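Local coordinates for protein extracellular ligand-binding receptor (PDB 5ERE) that probably serves as an extracellular sensor that binds 2-oxo-4-methylpentanoic acid in its periplasmic-binding-protein part and cytosine in its Cache part, at residues I17-E20 with Q21-A24; T49-Q52 with A53-L57; Y234-H238 with P239-A243. One frame throughout, in Å; residues are numbered along the deposited sequence.

Interaction 1 (I17-E20 with Q21-A24)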
ATOM      1  N   ILE A  17      22.289  13.987  -0.563  1.00 35.18           N
ATOM      2  CA  ILE A  17      21.783  12.758  -1.168  1.00 36.00           C
ATOM      3  C   ILE A  17      22.734  12.324  -2.284  1.00 38.21           C
ATOM      4  O   ILE A  17      23.129  11.148  -2.378  1.00 35.63           O
ATOM      5  CB  ILE A  17      20.348  12.974  -1.689  1.00 36.42           C
ATOM      6  CG1 ILE A  17      19.374  12.994  -0.497  1.00 40.77           C
ATOM      7  CG2 ILE A  17      19.917  11.912  -2.740  1.00 28.14           C
ATOM      8  CD1 ILE A  17      18.060  13.705  -0.799  1.00 37.94           C
ATOM      9  N   ALA A  18      23.133  13.298  -3.090  1.00 34.72           N
ATOM     10  CA  ALA A  18      24.063  13.066  -4.171  1.00 32.30           C
ATOM     11  C   ALA A  18      25.378  12.488  -3.664  1.00 37.11           C
ATOM     12  O   ALA A  18      25.860  11.551  -4.248  1.00 31.36           O
ATOM     13  CB  ALA A  18      24.334  14.333  -4.946  1.00 32.27           C
ATOM     14  N   VAL A  19      25.944  13.026  -2.582  1.00 34.59           N
ATOM     15  CA  VAL A  19      27.198  12.520  -2.048  1.00 36.37           C
ATOM     16  C   VAL A  19      27.016  11.125  -1.457  1.00 32.83           C
ATOM     17  O   VAL A  19      27.912  10.296  -1.565  1.00 36.85           O
ATOM     18  CB  VAL A  19      27.803  13.469  -0.962  1.00 35.01           C
ATOM     19  CG1 VAL A  19      28.954  12.819  -0.219  1.00 36.74           C
ATOM     20  CG2 VAL A  19      28.286  14.785  -1.593  1.00 41.32           C
ATOM     21  N   GLU A  20      25.869  10.881  -0.839  1.00 27.81           N
ATOM     22  CA  GLU A  20      25.523   9.579  -0.327  1.00 34.59           C
ATOM     23  C   GLU A  20      25.514   8.533  -1.453  1.00 33.63           C
ATOM     24  O   GLU A  20      26.092   7.445  -1.341  1.00 26.86           O
ATOM     25  CB  GLU A  20      24.158   9.645   0.356  1.00 32.31           C
ATOM     26  CG  GLU A  20      23.726   8.296   0.935  1.00 38.47           C
ATOM     27  CD  GLU A  20      22.515   8.387   1.825  1.00 40.51           C
ATOM     28  OE1 GLU A  20      22.622   8.934   2.952  1.00 37.92           O
ATOM     29  OE2 GLU A  20      21.457   7.901   1.399  1.00 38.65           O
ATOM     30  N   GLN A  21      24.868   8.880  -2.552  1.00 29.28           N
ATOM     31  CA  GLN A  21      24.756   7.982  -3.687  1.00 29.02           C
ATOM     32  C   GLN A  21      26.138   7.699  -4.280  1.00 34.19           C
ATOM     33  O   GLN A  21      26.430   6.558  -4.630  1.00 38.35           O
ATOM     34  CB  GLN A  21      23.815   8.554  -4.736  1.00 30.97           C
ATOM     35  CG  GLN A  21      22.386   8.628  -4.277  1.00 29.66           C
ATOM     36  CD  GLN A  21      21.502   9.466  -5.218  1.00 34.29           C
ATOM     37  OE1 GLN A  21      21.880  10.557  -5.631  1.00 36.12           O
ATOM     38  NE2 GLN A  21      20.357   8.936  -5.574  1.00 36.31           N
ATOM     39  N   GLN A  22      26.968   8.732  -4.396  1.00 35.89           N
ATOM     40  CA  GLN A  22      28.331   8.603  -4.890  1.00 34.39           C
ATOM     41  C   GLN A  22      29.146   7.679  -4.021  1.00 40.55           C
ATOM     42  O   GLN A  22      29.826   6.794  -4.534  1.00 30.03           O
ATOM     43  CB  GLN A  22      28.998   9.961  -4.948  1.00 37.95           C
ATOM     44  CG  GLN A  22      30.488   9.993  -5.290  1.00 38.18           C
ATOM     45  CD  GLN A  22      31.126  11.277  -4.784  1.00 50.21           C
ATOM     46  OE1 GLN A  22      31.220  12.253  -5.512  1.00 48.91           O
ATOM     47  NE2 GLN A  22      31.540  11.289  -3.503  1.00 63.36           N
ATOM     48  N   ARG A  23      29.105   7.915  -2.716  1.00 32.36           N
ATOM     49  CA  ARG A  23      29.726   7.021  -1.752  1.00 32.57           C
ATOM     50  C   ARG A  23      29.294   5.569  -1.885  1.00 40.82           C
ATOM     51  O   ARG A  23      30.142   4.638  -1.874  1.00 36.91           O
ATOM     52  CB  ARG A  23      29.392   7.533  -0.353  1.00 36.40           C
ATOM     53  CG  ARG A  23      30.152   8.769  -0.029  1.00 29.30           C
ATOM     54  CD  ARG A  23      29.717   9.346   1.325  1.00 32.02           C
ATOM     55  NE  ARG A  23      30.570  10.454   1.711  1.00 33.67           N
ATOM     56  CZ  ARG A  23      30.358  11.212   2.784  1.00 38.08           C
ATOM     57  NH1 ARG A  23      29.311  11.000   3.558  1.00 37.02           N
ATOM     58  NH2 ARG A  23      31.190  12.187   3.075  1.00 38.75           N
ATOM     59  N   ALA A  24      27.980   5.343  -2.020  1.00 29.63           N
ATOM     60  CA  ALA A  24      27.501   3.977  -2.042  1.00 33.62           C
ATOM     61  C   ALA A  24      27.944   3.253  -3.333  1.00 34.98           C
ATOM     62  O   ALA A  24      28.286   2.076  -3.304  1.00 39.24           O
ATOM     63  CB  ALA A  24      26.053   3.943  -1.890  1.00 29.29           C
TER
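Val-19 O accepts the backbone N-H of Arg-23 at 2.9 Å in a nearly straight bond, 172° at the hydrogen. The same oxygen is also touched by the start of the Arg-23 side chain, with CG 3.1 Å from Val-19 O. The neighbouring i to i+4 bonds run from Gln-21 N to Ile-17 O, Gln-22 N to Ala-18 O and Ala-24 N to Glu-20 O. Arg-23 CG stands anti to its own carbonyl carbon (chi1 -73°), and the chain is extended from there to NE. This carries the guanidinium back over Val-19. Methyl CG1 of Val-19 lies over one guanidinium face, near its rim, with CG1 3.5 Å from Arg-23 NE. All this is one turn-to-turn contact in helix 15-32, the helix of the beta-alpha-beta unit that joins strand 3-8 to strand 37-42. Ile-17 and Gln-21 run side by side along another face of the helix. Ile-17 CG2 meets the amide of Gln-21, 3.7 Å from OE1. The Gln-21 methylene CG also packs 3.2 Å from Ile-17 O. The side chain of Ile-17 comes within about 4 Å of the bound 2-oxo-4-methylpentanoic acid. Glu-20 is buried, and its carboxylate is taken up outside these turns: OE1 by a salt bridge to Arg-214 and a hydrogen bond from Gly-253 N, and OE2 by one from Gly-256 N.

Interaction 2 (T49-Q52 with A53-L57)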
ATOM      1  N   THR A  49      19.972  21.576 -16.613  1.00 46.34           N
ATOM      2  CA  THR A  49      21.335  21.252 -16.257  1.00 53.06           C
ATOM      3  C   THR A  49      21.532  19.720 -16.329  1.00 55.45           C
ATOM      4  O   THR A  49      22.605  19.248 -16.696  1.00 48.41           O
ATOM      5  CB  THR A  49      21.697  21.811 -14.856  1.00 50.09           C
ATOM      6  OG1 THR A  49      20.694  21.424 -13.910  1.00 54.73           O
ATOM      7  CG2 THR A  49      21.753  23.347 -14.880  1.00 54.48           C
ATOM      8  N   ALA A  50      20.482  18.955 -16.043  1.00 58.34           N
ATOM      9  CA  ALA A  50      20.554  17.490 -16.144  1.00 53.26           C
ATOM     10  C   ALA A  50      20.544  16.997 -17.585  1.00 47.64           C
ATOM     11  O   ALA A  50      21.214  16.008 -17.902  1.00 46.30           O
ATOM     12  CB  ALA A  50      19.426  16.853 -15.391  1.00 51.64           C
ATOM     13  N   VAL A  51      19.788  17.668 -18.451  1.00 50.79           N
ATOM     14  CA  VAL A  51      19.733  17.272 -19.856  1.00 55.35           C
ATOM     15  C   VAL A  51      21.100  17.569 -20.478  1.00 62.51           C
ATOM     16  O   VAL A  51      21.642  16.755 -21.246  1.00 62.97           O
ATOM     17  CB  VAL A  51      18.580  17.986 -20.596  1.00 56.84           C
ATOM     18  CG1 VAL A  51      18.680  17.816 -22.130  1.00 54.23           C
ATOM     19  CG2 VAL A  51      17.237  17.452 -20.076  1.00 46.39           C
ATOM     20  N   GLN A  52      21.677  18.701 -20.085  1.00 62.19           N
ATOM     21  CA  GLN A  52      23.038  19.059 -20.472  1.00 65.30           C
ATOM     22  C   GLN A  52      24.076  18.033 -20.010  1.00 62.54           C
ATOM     23  O   GLN A  52      24.929  17.632 -20.800  1.00 62.22           O
ATOM     24  CB  GLN A  52      23.399  20.440 -19.917  1.00 70.89           C
ATOM     25  CG  GLN A  52      24.635  21.048 -20.539  1.00 69.97           C
ATOM     26  CD  GLN A  52      24.422  21.437 -21.980  1.00 76.89           C
ATOM     27  OE1 GLN A  52      23.663  22.361 -22.271  1.00 80.64           O
ATOM     28  NE2 GLN A  52      25.083  20.730 -22.895  1.00 77.87           N
ATOM     29  N   ALA A  53      24.020  17.604 -18.747  1.00 62.98           N
ATOM     30  CA  ALA A  53      24.932  16.538 -18.278  1.00 62.29           C
ATOM     31  C   ALA A  53      24.798  15.273 -19.127  1.00 56.00           C
ATOM     32  O   ALA A  53      25.795  14.682 -19.541  1.00 55.64           O
ATOM     33  CB  ALA A  53      24.683  16.208 -16.795  1.00 53.02           C
ATOM     34  N   PHE A  54      23.563  14.857 -19.398  1.00 56.21           N
ATOM     35  CA  PHE A  54      23.342  13.696 -20.250  1.00 56.45           C
ATOM     36  C   PHE A  54      23.957  13.870 -21.651  1.00 59.67           C
ATOM     37  O   PHE A  54      24.738  13.019 -22.099  1.00 54.07           O
ATOM     38  CB  PHE A  54      21.845  13.400 -20.380  1.00 58.30           C
ATOM     39  CG  PHE A  54      21.531  12.304 -21.363  1.00 54.63           C
ATOM     40  CD1 PHE A  54      21.754  10.975 -21.034  1.00 49.08           C
ATOM     41  CD2 PHE A  54      21.024  12.604 -22.623  1.00 59.97           C
ATOM     42  CE1 PHE A  54      21.470   9.972 -21.951  1.00 52.62           C
ATOM     43  CE2 PHE A  54      20.737  11.612 -23.535  1.00 55.75           C
ATOM     44  CZ  PHE A  54      20.957  10.294 -23.206  1.00 54.35           C
ATOM     45  N   GLN A  55      23.606  14.960 -22.337  1.00 51.28           N
ATOM     46  CA  GLN A  55      24.097  15.201 -23.697  1.00 58.36           C
ATOM     47  C   GLN A  55      25.633  15.241 -23.728  1.00 64.52           C
ATOM     48  O   GLN A  55      26.263  14.679 -24.633  1.00 56.50           O
ATOM     49  CB  GLN A  55      23.516  16.506 -24.261  1.00 67.85           C
ATOM     50  CG  GLN A  55      21.987  16.511 -24.486  1.00 67.73           C
ATOM     51  CD  GLN A  55      21.538  15.581 -25.613  1.00 70.91           C
ATOM     52  OE1 GLN A  55      22.366  14.955 -26.282  1.00 76.96           O
ATOM     53  NE2 GLN A  55      20.218  15.495 -25.833  1.00 66.52           N
ATOM     54  N   ASP A  56      26.225  15.894 -22.731  1.00 69.31           N
ATOM     55  CA  ASP A  56      27.677  15.981 -22.609  1.00 71.05           C
ATOM     56  C   ASP A  56      28.264  14.599 -22.389  1.00 74.35           C
ATOM     57  O   ASP A  56      29.273  14.211 -22.993  1.00 76.97           O
ATOM     58  CB  ASP A  56      28.070  16.913 -21.450  1.00 81.40           C
ATOM     59  CG  ASP A  56      27.809  18.392 -21.757  1.00 95.85           C
ATOM     60  OD1 ASP A  56      27.698  18.751 -22.949  1.00101.97           O
ATOM     61  OD2 ASP A  56      27.726  19.203 -20.806  1.00 96.60           O
ATOM     62  N   LEU A  57      27.616  13.848 -21.516  1.00 69.57           N
ATOM     63  CA  LEU A  57      28.023  12.488 -21.248  1.00 67.07           C
ATOM     64  C   LEU A  57      28.010  11.628 -22.524  1.00 65.16           C
ATOM     65  O   LEU A  57      28.923  10.846 -22.749  1.00 75.30           O
ATOM     66  CB  LEU A  57      27.113  11.908 -20.172  1.00 64.36           C
ATOM     67  CG  LEU A  57      27.276  10.451 -19.795  1.00 62.43           C
ATOM     68  CD1 LEU A  57      28.653  10.201 -19.196  1.00 57.15           C
ATOM     69  CD2 LEU A  57      26.151  10.108 -18.821  1.00 53.21           C
TER
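Residues 49-57 form regular helix, with backbone N-H groups of Ala-53, Phe-54, Gln-55 and Asp-56 hydrogen-bonded to the carbonyls of Thr-49, Ala-50, Val-51 and Gln-52. The polar side-chain link is between Gln-52 and Asp-56. Gln-52 NE2 donates to Asp-56 OD1 at 3.3 Å, with 149° at the hydrogen. The amide lines up well, since OD1 lies close to its plane. The carboxylate does not: NE2 comes from above it, 44° out of plane. A bend in Gln-52 at chi2 (69°) brings the amide toward Asp-56, one turn on. Its methylene CG then lies 3.6 Å from Asp-56 OD2. Asp-56 OD1 also has a long, weak ion pair with Arg-59. On a different side, Val-51 CG1 touches Gln-55 CG at 4.3 Å. Val-51 O sits at the edge of the Phe-54 ring, near its plane. Ala-53, Phe-54 and Leu-57 pack on Ile-7 of strand 3-8, while Val-51 and Phe-54 meet Leu-81 of helix 72-84. This is an amphipathic helix with an i to i+4 polar pair, lying against the parallel sheet of a periplasmic-binding-protein fold.

Interaction 3 (Y234-H238 with P239-A243)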
ATOM      1  N   TYR A 234      13.116  -1.823   4.575  1.00 41.26           N
ATOM      2  CA  TYR A 234      14.301  -2.706   4.656  1.00 38.50           C
ATOM      3  C   TYR A 234      14.883  -2.663   6.068  1.00 36.91           C
ATOM      4  O   TYR A 234      14.845  -1.611   6.717  1.00 37.43           O
ATOM      5  CB  TYR A 234      15.364  -2.287   3.632  1.00 34.70           C
ATOM      6  CG  TYR A 234      15.889  -0.886   3.815  1.00 37.97           C
ATOM      7  CD1 TYR A 234      16.833  -0.588   4.799  1.00 40.86           C
ATOM      8  CD2 TYR A 234      15.451   0.148   2.994  1.00 38.64           C
ATOM      9  CE1 TYR A 234      17.300   0.716   4.971  1.00 41.50           C
ATOM     10  CE2 TYR A 234      15.927   1.439   3.153  1.00 37.25           C
ATOM     11  CZ  TYR A 234      16.831   1.725   4.135  1.00 42.22           C
ATOM     12  OH  TYR A 234      17.268   3.034   4.277  1.00 46.80           O
ATOM     13  N   ASN A 235      15.441  -3.765   6.555  1.00 40.95           N
ATOM     14  CA  ASN A 235      16.098  -3.721   7.868  1.00 52.89           C
ATOM     15  C   ASN A 235      17.568  -3.325   7.795  1.00 44.27           C
ATOM     16  O   ASN A 235      18.174  -3.284   6.724  1.00 47.49           O
ATOM     17  CB  ASN A 235      15.975  -5.069   8.586  1.00 65.09           C
ATOM     18  CG  ASN A 235      16.611  -6.193   7.832  1.00 62.93           C
ATOM     19  OD1 ASN A 235      17.705  -6.065   7.288  1.00 70.67           O
ATOM     20  ND2 ASN A 235      15.927  -7.322   7.798  1.00 69.29           N
ATOM     21  N   GLN A 236      18.156  -3.105   8.963  1.00 61.59           N
ATOM     22  CA  GLN A 236      19.547  -2.676   9.079  1.00 65.08           C
ATOM     23  C   GLN A 236      20.541  -3.815   9.050  1.00 57.74           C
ATOM     24  O   GLN A 236      21.725  -3.602   9.222  1.00 66.89           O
ATOM     25  CB  GLN A 236      19.736  -1.892  10.376  1.00 70.83           C
ATOM     26  CG  GLN A 236      18.737  -0.757  10.539  1.00 74.09           C
ATOM     27  CD  GLN A 236      18.731   0.184   9.352  1.00 79.72           C
ATOM     28  OE1 GLN A 236      19.776   0.444   8.747  1.00 77.70           O
ATOM     29  NE2 GLN A 236      17.545   0.698   9.002  1.00 82.48           N
ATOM     30  N   ASP A 237      20.084  -5.032   8.820  1.00 56.32           N
ATOM     31  CA  ASP A 237      20.978  -6.165   9.015  1.00 61.51           C
ATOM     32  C   ASP A 237      21.888  -6.435   7.838  1.00 57.78           C
ATOM     33  O   ASP A 237      22.810  -7.240   7.938  1.00 60.53           O
ATOM     34  CB  ASP A 237      20.166  -7.411   9.350  1.00 70.52           C
ATOM     35  CG  ASP A 237      19.501  -7.311  10.719  1.00 86.85           C
ATOM     36  OD1 ASP A 237      19.929  -6.449  11.526  1.00 84.33           O
ATOM     37  OD2 ASP A 237      18.558  -8.086  10.992  1.00 99.15           O
ATOM     38  N   HIS A 238      21.678  -5.745   6.731  1.00 51.55           N
ATOM     39  CA  HIS A 238      22.487  -6.019   5.555  1.00 51.97           C
ATOM     40  C   HIS A 238      23.911  -5.497   5.766  1.00 46.00           C
ATOM     41  O   HIS A 238      24.075  -4.408   6.301  1.00 46.49           O
ATOM     42  CB  HIS A 238      21.859  -5.374   4.315  1.00 39.01           C
ATOM     43  CG  HIS A 238      22.447  -5.863   3.036  1.00 33.31           C
ATOM     44  ND1 HIS A 238      23.618  -5.355   2.518  1.00 40.31           N
ATOM     45  CD2 HIS A 238      22.036  -6.817   2.167  1.00 40.71           C
ATOM     46  CE1 HIS A 238      23.912  -5.983   1.390  1.00 41.62           C
ATOM     47  NE2 HIS A 238      22.964  -6.871   1.153  1.00 43.98           N
ATOM     48  N   PRO A 239      24.938  -6.265   5.349  1.00 39.81           N
ATOM     49  CA  PRO A 239      26.343  -5.862   5.488  1.00 35.80           C
ATOM     50  C   PRO A 239      26.740  -4.509   4.895  1.00 40.52           C
ATOM     51  O   PRO A 239      27.763  -3.973   5.299  1.00 40.55           O
ATOM     52  CB  PRO A 239      27.090  -6.971   4.736  1.00 38.96           C
ATOM     53  CG  PRO A 239      26.215  -8.137   4.856  1.00 45.35           C
ATOM     54  CD  PRO A 239      24.839  -7.616   4.756  1.00 42.53           C
ATOM     55  N   PHE A 240      25.981  -3.999   3.930  1.00 39.02           N
ATOM     56  CA  PHE A 240      26.233  -2.688   3.349  1.00 42.95           C
ATOM     57  C   PHE A 240      26.098  -1.566   4.378  1.00 37.41           C
ATOM     58  O   PHE A 240      26.914  -0.671   4.376  1.00 46.97           O
ATOM     59  CB  PHE A 240      25.270  -2.407   2.198  1.00 47.60           C
ATOM     60  CG  PHE A 240      25.307  -0.973   1.710  1.00 37.24           C
ATOM     61  CD1 PHE A 240      26.376  -0.505   0.964  1.00 40.96           C
ATOM     62  CD2 PHE A 240      24.305  -0.100   2.034  1.00 43.39           C
ATOM     63  CE1 PHE A 240      26.410   0.819   0.530  1.00 40.66           C
ATOM     64  CE2 PHE A 240      24.330   1.207   1.591  1.00 42.59           C
ATOM     65  CZ  PHE A 240      25.387   1.656   0.839  1.00 32.76           C
HETATM   66  N   MSE A 241      25.075  -1.625   5.228  1.00 34.49           N
HETATM   67  CA  MSE A 241      24.839  -0.600   6.278  1.00 36.01           C
HETATM   68  C   MSE A 241      26.113  -0.357   7.083  1.00 40.61           C
HETATM   69  O   MSE A 241      26.629   0.746   7.165  1.00 36.31           O
HETATM   70  CB  MSE A 241      23.750  -1.032   7.272  1.00 41.32           C
HETATM   71  CG  MSE A 241      22.503  -1.556   6.688  1.00 56.74           C
HETATM   72 SE   MSE A 241      21.712  -0.203   5.608  0.80 81.22          SE
HETATM   73  CE  MSE A 241      21.575  -1.433   4.129  1.00 37.54           C
ATOM     74  N   SER A 242      26.616  -1.445   7.642  1.00 37.39           N
ATOM     75  CA  SER A 242      27.826  -1.442   8.450  1.00 42.88           C
ATOM     76  C   SER A 242      29.102  -1.116   7.704  1.00 41.60           C
ATOM     77  O   SER A 242      29.945  -0.392   8.230  1.00 38.35           O
ATOM     78  CB  SER A 242      27.980  -2.802   9.123  1.00 43.12           C
ATOM     79  OG  SER A 242      29.157  -2.824   9.894  1.00 63.38           O
ATOM     80  N   ALA A 243      29.289  -1.663   6.501  1.00 35.22           N
ATOM     81  CA  ALA A 243      30.439  -1.272   5.685  1.00 39.87           C
ATOM     82  C   ALA A 243      30.475   0.249   5.388  1.00 35.93           C
ATOM     83  O   ALA A 243      31.525   0.882   5.429  1.00 37.14           O
ATOM     84  CB  ALA A 243      30.443  -2.032   4.363  1.00 35.44           C
TER
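The His-238 imidazole has Pro-239 CD over one face and the backbone of Phe-240 at its edge. The Phe-240 ring has Met-241 CE at its edge, in plane. Pro-239 CD makes a CH-pi contact, 3.6 Å from the centroid of the His-238 ring, over the face but offset toward the rim. At the edge, Phe-240 N donates to His-238 ND1 at 3.1 Å, with 167° at the hydrogen and the donor tilted 19° from the ring plane. CG anti to the backbone N (chi1 -167°) places the ring beside the first turn of the helix, and the turn about CB-CG brings ND1 to this N-H. His-238 is thus the N-cap of helix 239-248, which follows strand 228-232 through a loop. Its carbonyl O also accepts from Met-241 N at 3.1 Å, with the donor well above the carbonyl plane. Replacing His-238 by alanine removes the imidazole, which would probably leave Phe-240 N without its capping acceptor and Pro-239 CD without the ring it packs on. Met-241, present as selenomethionine, folds back over the loop through bends at chi2 and chi3. Its CG lies 3.3 Å from Gln-236 O, and CE reaches His-238 CB. Asn-235 OD1 accepts from Asp-237 N, an Asx turn.

Overall arrangement
The three contacts follow one another along the chain, and none nests in or crosses another. Each is local, so none closes a long loop. Interaction 1 comes first, on helix 15-32 after strand 3-8. Interaction 2 follows on helix 47-60, after strand 37-42. Their centres are about 19 Å apart, and they do not touch. Interaction 3 lies much later in sequence, where the loop after strand 228-232 enters helix 239-248. It nevertheless meets interaction 1: Ala-24 CB packs on Phe-240 CZ at 3.6 Å, joining helix 15-32 to helix 239-248. Interactions 2 and 3 are far apart, with centres about 33 Å from each other. All three belong to the periplasmic-binding-protein part.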